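Local coordinates for protein isomerase/lactonizing enzyme (Agrobacterium tumefaciens, PDB 1RVK) that is of unknown function but, as a magnesium-binding member of the enolase superfamily, probably abstracts a proton alpha to a carboxylate in an isomerase or lactonizing reaction, at residues 179-191 against 205-219. Numbering follows the deposited sequence.
Sequences WAPDVKMDLKACA and IDAFHWYSRTDALAL. With MG (magnesium ion), chain B.
Tyr211 reaches from the loop after strand 202-206 to Asp186 on helix 183-197, joining two neighbouring beta-alpha units of the enolase-superfamily barrel domain. The helices it helps to pair, 183-191 and 213-219, run nearly parallel, their axes 10.1 Å apart and 22° askew. Asp186 can be followed outward. Its CB rests 4.1 Å from Leu219 CD2; with CG beside the backbone N, the carboxylate turns toward the loop that leads from strand 202-206 to helix 213-224. Asp186 CG lies 3.7 Å from Tyr211 OH. Tyr211 OH donates to Asp186 OD1, 2.7 Å between the oxygens, from well above the carboxylate plane (49° out of it) yet at the edge of the phenol ring, whose plane is turned 67° from the carboxylate. The same OD1 lies near Ala207 CB and takes a hydrogen bond from a water that in turn accepts from Phe208 N; Asp186 OD2 is 3.2 Å from this water. OD1 thus receives the tyrosine directly and is linked to the loop backbone through the water. Alongside, Pro181, preceded by a cis peptide, sets its CG over the centre of the Phe208 ring in a CH-pi contact, 3.8 Å from the centroid. Val183 spreads its two methyls: CG2 touches Tyr211 CE2 at 3.6 Å, while CG1, anti to the backbone N, packs against Ala218 and Leu219. One turn on, Leu187 CD2 meets Leu219 CD2. Deeper, Cys190 SG lies against Ile205 CD1 of strand 202-206; the next residue, Asp206, completes the magnesium site with Glu232 and Glu258, its OD1 2.1 Å from the metal and its OD2 accepting from a metal-bound water.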
loop_
_atom_site.group_PDB
_atom_site.type_symbol
_atom_site.label_atom_id
_atom_site.label_comp_id
_atom_site.label_asym_id
_atom_site.label_seq_id
_atom_site.Cartn_x
_atom_site.Cartn_y
_atom_site.Cartn_z
ATOM N N TRP A 179 25.839 -3.213 6.197
ATOM C CA TRP A 179 26.257 -1.901 6.679
ATOM C C TRP A 179 25.150 -0.888 6.983
ATOM O O TRP A 179 25.423 0.184 7.524
ATOM C CB TRP A 179 27.209 -1.287 5.653
ATOM C CG TRP A 179 26.615 -1.259 4.273
ATOM C CD1 TRP A 179 26.758 -2.202 3.294
ATOM C CD2 TRP A 179 25.730 -0.265 3.745
ATOM N NE1 TRP A 179 26.018 -1.855 2.189
ATOM C CE2 TRP A 179 25.377 -0.670 2.439
ATOM C CE3 TRP A 179 25.200 0.929 4.250
ATOM C CZ2 TRP A 179 24.518 0.080 1.629
ATOM C CZ3 TRP A 179 24.345 1.675 3.442
ATOM C CH2 TRP A 179 24.015 1.245 2.146
ATOM N N ALA A 180 23.910 -1.225 6.648
ATOM C CA ALA A 180 22.785 -0.310 6.855
ATOM C C ALA A 180 22.364 -0.109 8.313
ATOM O O ALA A 180 22.546 -0.990 9.153
ATOM C CB ALA A 180 21.589 -0.782 6.029
ATOM N N PRO A 181 21.787 1.064 8.626
ATOM C CA PRO A 181 21.545 2.161 7.682
ATOM C C PRO A 181 22.689 3.168 7.686
ATOM O O PRO A 181 23.492 3.203 8.619
ATOM C CB PRO A 181 20.252 2.767 8.201
ATOM C CG PRO A 181 20.464 2.692 9.688
ATOM C CD PRO A 181 21.066 1.300 9.892
ATOM N N ASP A 182 22.755 3.993 6.648
ATOM C CA ASP A 182 23.800 5.008 6.543
ATOM C C ASP A 182 23.223 6.237 5.840
ATOM O O ASP A 182 22.937 6.194 4.642
ATOM C CB ASP A 182 24.990 4.452 5.752
ATOM C CG ASP A 182 26.197 5.368 5.787
ATOM O OD1 ASP A 182 26.062 6.557 5.433
ATOM O OD2 ASP A 182 27.288 4.896 6.163
ATOM N N VAL A 183 23.043 7.323 6.589
ATOM C CA VAL A 183 22.482 8.551 6.033
ATOM C C VAL A 183 23.251 9.054 4.819
ATOM O O VAL A 183 22.654 9.501 3.845
ATOM C CB VAL A 183 22.433 9.679 7.089
ATOM C CG1 VAL A 183 22.014 10.994 6.437
ATOM C CG2 VAL A 183 21.452 9.308 8.190
ATOM N N LYS A 184 24.576 8.983 4.876
ATOM C CA LYS A 184 25.379 9.449 3.754
ATOM C C LYS A 184 25.109 8.648 2.486
ATOM O O LYS A 184 25.048 9.218 1.400
ATOM C CB LYS A 184 26.867 9.403 4.103
ATOM C CG LYS A 184 27.269 10.468 5.108
ATOM C CD LYS A 184 28.759 10.436 5.395
ATOM C CE LYS A 184 29.153 11.566 6.337
ATOM N NZ LYS A 184 28.424 11.489 7.634
HETATM N N MSE A 185 24.949 7.334 2.620
HETATM C CA MSE A 185 24.674 6.489 1.461
HETATM C C MSE A 185 23.301 6.820 0.893
HETATM O O MSE A 185 23.133 6.926 -0.322
HETATM C CB MSE A 185 24.726 5.004 1.843
HETATM C CG MSE A 185 26.129 4.450 2.021
HETATM SE SE MSE A 185 27.148 4.484 0.368
HETATM C CE MSE A 185 26.415 2.916 -0.467
ATOM N N ASP A 186 22.318 6.981 1.774
ATOM C CA ASP A 186 20.964 7.317 1.345
ATOM C C ASP A 186 20.974 8.607 0.529
ATOM O O ASP A 186 20.329 8.698 -0.518
ATOM C CB ASP A 186 20.052 7.491 2.565
ATOM C CG ASP A 186 19.799 6.188 3.299
ATOM O OD1 ASP A 186 19.140 6.223 4.365
ATOM O OD2 ASP A 186 20.248 5.127 2.815
ATOM N N LEU A 187 21.708 9.606 1.007
ATOM C CA LEU A 187 21.783 10.881 0.304
ATOM C C LEU A 187 22.491 10.747 -1.039
ATOM O O LEU A 187 22.138 11.438 -1.991
ATOM C CB LEU A 187 22.484 11.934 1.166
ATOM C CG LEU A 187 21.640 12.509 2.308
ATOM C CD1 LEU A 187 22.492 13.411 3.189
ATOM C CD2 LEU A 187 20.469 13.277 1.724
ATOM N N LYS A 188 23.486 9.867 -1.118
ATOM C CA LYS A 188 24.196 9.664 -2.381
ATOM C C LYS A 188 23.250 9.066 -3.413
ATOM O O LYS A 188 23.314 9.400 -4.595
ATOM C CB LYS A 188 25.391 8.724 -2.212
ATOM C CG LYS A 188 26.592 9.326 -1.499
ATOM C CD LYS A 188 27.816 8.443 -1.711
ATOM C CE LYS A 188 28.917 8.736 -0.706
ATOM N NZ LYS A 188 28.555 8.253 0.661
ATOM N N ALA A 189 22.381 8.166 -2.965
ATOM C CA ALA A 189 21.418 7.542 -3.865
ATOM C C ALA A 189 20.461 8.607 -4.380
ATOM O O ALA A 189 20.170 8.673 -5.574
ATOM C CB ALA A 189 20.644 6.453 -3.138
ATOM N N CYS A 190 19.975 9.446 -3.472
ATOM C CA CYS A 190 19.051 10.509 -3.847
ATOM C C CYS A 190 19.686 11.463 -4.850
ATOM O O CYS A 190 19.050 11.872 -5.828
ATOM C CB CYS A 190 18.601 11.279 -2.605
ATOM S SG CYS A 190 17.495 10.316 -1.537
ATOM N N ALA A 191 20.943 11.814 -4.605
ATOM C CA ALA A 191 21.667 12.722 -5.487
ATOM C C ALA A 191 21.882 12.090 -6.858
ATOM O O ALA A 191 21.765 12.760 -7.884
ATOM C CB ALA A 191 23.008 13.090 -4.867
ATOM N N ILE A 205 11.601 10.115 -1.039
ATOM C CA ILE A 205 12.418 9.133 -0.343
ATOM C C ILE A 205 11.730 8.580 0.892
ATOM O O ILE A 205 11.170 9.325 1.695
ATOM C CB ILE A 205 13.790 9.748 0.072
ATOM C CG1 ILE A 205 14.570 8.775 0.960
ATOM C CG2 ILE A 205 13.576 11.064 0.802
ATOM C CD1 ILE A 205 15.127 7.586 0.233
ATOM N N ASP A 206 11.778 7.258 1.015
ATOM C CA ASP A 206 11.207 6.531 2.141
ATOM C C ASP A 206 12.402 5.740 2.669
ATOM O O ASP A 206 12.649 4.609 2.256
ATOM C CB ASP A 206 10.104 5.600 1.640
ATOM C CG ASP A 206 9.349 4.913 2.760
ATOM O OD1 ASP A 206 8.418 4.163 2.438
ATOM O OD2 ASP A 206 9.674 5.105 3.948
ATOM N N ALA A 207 13.157 6.362 3.567
ATOM C CA ALA A 207 14.358 5.747 4.120
ATOM C C ALA A 207 14.105 4.889 5.349
ATOM O O ALA A 207 12.964 4.696 5.758
ATOM C CB ALA A 207 15.377 6.832 4.448
ATOM N N PHE A 208 15.187 4.360 5.915
ATOM C CA PHE A 208 15.140 3.536 7.126
ATOM C C PHE A 208 14.091 4.128 8.080
ATOM O O PHE A 208 14.190 5.283 8.485
ATOM C CB PHE A 208 16.537 3.533 7.751
ATOM C CG PHE A 208 16.631 2.803 9.051
ATOM C CD1 PHE A 208 16.879 3.502 10.230
ATOM C CD2 PHE A 208 16.519 1.417 9.101
ATOM C CE1 PHE A 208 17.020 2.826 11.441
ATOM C CE2 PHE A 208 16.656 0.734 10.307
ATOM C CZ PHE A 208 16.907 1.439 11.477
ATOM N N HIS A 209 13.092 3.323 8.438
ATOM C CA HIS A 209 11.975 3.771 9.276
ATOM C C HIS A 209 12.215 4.035 10.759
ATOM O O HIS A 209 11.261 4.336 11.481
ATOM C CB HIS A 209 10.825 2.765 9.178
ATOM C CG HIS A 209 10.576 2.251 7.795
ATOM N ND1 HIS A 209 10.193 3.064 6.752
ATOM C CD2 HIS A 209 10.619 0.992 7.295
ATOM C CE1 HIS A 209 10.008 2.329 5.669
ATOM N NE2 HIS A 209 10.261 1.068 5.972
ATOM N N TRP A 210 13.456 3.936 11.224
ATOM C CA TRP A 210 13.722 4.137 12.645
ATOM C C TRP A 210 14.945 4.999 12.960
ATOM O O TRP A 210 15.601 4.795 13.988
ATOM C CB TRP A 210 13.887 2.777 13.333
ATOM C CG TRP A 210 12.754 1.811 13.109
ATOM C CD1 TRP A 210 11.662 1.625 13.908
ATOM C CD2 TRP A 210 12.630 0.871 12.034
ATOM N NE1 TRP A 210 10.868 0.619 13.401
ATOM C CE2 TRP A 210 11.440 0.140 12.251
ATOM C CE3 TRP A 210 13.411 0.574 10.908
ATOM C CZ2 TRP A 210 11.011 -0.870 11.383
ATOM C CZ3 TRP A 210 12.984 -0.430 10.044
ATOM C CH2 TRP A 210 11.794 -1.140 10.289
ATOM N N TYR A 211 15.263 5.954 12.091
ATOM C CA TYR A 211 16.405 6.839 12.339
ATOM C C TYR A 211 16.139 7.698 13.568
ATOM O O TYR A 211 14.995 8.035 13.866
ATOM C CB TYR A 211 16.632 7.791 11.161
ATOM C CG TYR A 211 17.521 7.274 10.053
ATOM C CD1 TYR A 211 17.097 7.322 8.726
ATOM C CD2 TYR A 211 18.804 6.788 10.321
ATOM C CE1 TYR A 211 17.926 6.903 7.687
ATOM C CE2 TYR A 211 19.644 6.364 9.288
ATOM C CZ TYR A 211 19.194 6.428 7.974
ATOM O OH TYR A 211 20.009 6.031 6.945
ATOM N N SER A 212 17.208 8.057 14.271
ATOM C CA SER A 212 17.099 8.927 15.436
ATOM C C SER A 212 16.717 10.315 14.915
ATOM O O SER A 212 16.771 10.564 13.715
ATOM C CB SER A 212 18.449 9.019 16.138
ATOM O OG SER A 212 19.415 9.578 15.260
ATOM N N ARG A 213 16.334 11.219 15.813
ATOM C CA ARG A 213 15.980 12.567 15.390
ATOM C C ARG A 213 17.173 13.225 14.694
ATOM O O ARG A 213 17.018 13.832 13.639
ATOM C CB ARG A 213 15.560 13.433 16.584
ATOM C CG ARG A 213 14.198 13.098 17.183
ATOM C CD ARG A 213 13.786 14.174 18.176
ATOM N NE ARG A 213 12.533 13.872 18.865
ATOM C CZ ARG A 213 11.879 14.746 19.622
ATOM N NH1 ARG A 213 12.361 15.971 19.780
ATOM N NH2 ARG A 213 10.752 14.395 20.231
ATOM N N THR A 214 18.362 13.093 15.279
ATOM C CA THR A 214 19.555 13.706 14.696
ATOM C C THR A 214 19.873 13.187 13.293
ATOM O O THR A 214 20.247 13.969 12.418
ATOM C CB THR A 214 20.803 13.522 15.603
ATOM O OG1 THR A 214 20.975 12.139 15.929
ATOM C CG2 THR A 214 20.649 14.334 16.884
ATOM N N ASP A 215 19.720 11.885 13.069
ATOM C CA ASP A 215 19.991 11.325 11.744
ATOM C C ASP A 215 18.926 11.749 10.729
ATOM O O ASP A 215 19.242 12.055 9.581
ATOM C CB ASP A 215 20.075 9.790 11.794
ATOM C CG ASP A 215 21.438 9.288 12.265
ATOM O OD1 ASP A 215 22.427 10.050 12.185
ATOM O OD2 ASP A 215 21.525 8.118 12.700
ATOM N N ALA A 216 17.666 11.770 11.149
ATOM C CA ALA A 216 16.589 12.174 10.254
ATOM C C ALA A 216 16.744 13.638 9.845
ATOM O O ALA A 216 16.427 14.006 8.715
ATOM C CB ALA A 216 15.233 11.956 10.926
ATOM N N LEU A 217 17.223 14.474 10.765
ATOM C CA LEU A 217 17.422 15.890 10.468
ATOM C C LEU A 217 18.529 16.034 9.420
ATOM O O LEU A 217 18.423 16.837 8.493
ATOM C CB LEU A 217 17.811 16.658 11.740
ATOM C CG LEU A 217 18.109 18.153 11.560
ATOM C CD1 LEU A 217 16.835 18.878 11.145
ATOM C CD2 LEU A 217 18.649 18.744 12.857
ATOM N N ALA A 218 19.586 15.244 9.572
ATOM C CA ALA A 218 20.706 15.275 8.636
ATOM C C ALA A 218 20.241 14.800 7.262
ATOM O O ALA A 218 20.635 15.348 6.230
ATOM C CB ALA A 218 21.834 14.393 9.142
ATOM N N LEU A 219 19.405 13.769 7.252
ATOM C CA LEU A 219 18.884 13.240 5.999
ATOM C C LEU A 219 17.996 14.294 5.330
ATOM O O LEU A 219 18.174 14.617 4.155
ATOM C CB LEU A 219 18.087 11.957 6.271
ATOM C CG LEU A 219 17.450 11.190 5.104
ATOM C CD1 LEU A 219 16.245 11.937 4.589
ATOM C CD2 LEU A 219 18.468 10.976 3.996
HETATM MG MG MG B . 6.434 3.840 3.049
HETATM O O HOH W 1 17.747 4.052 4.436
HETATM O O HOH W 2 7.155 4.447 5.073
HETATM O O HOH W 3 6.659 1.625 3.578
HETATM O O HOH W 4 6.156 3.112 0.892
#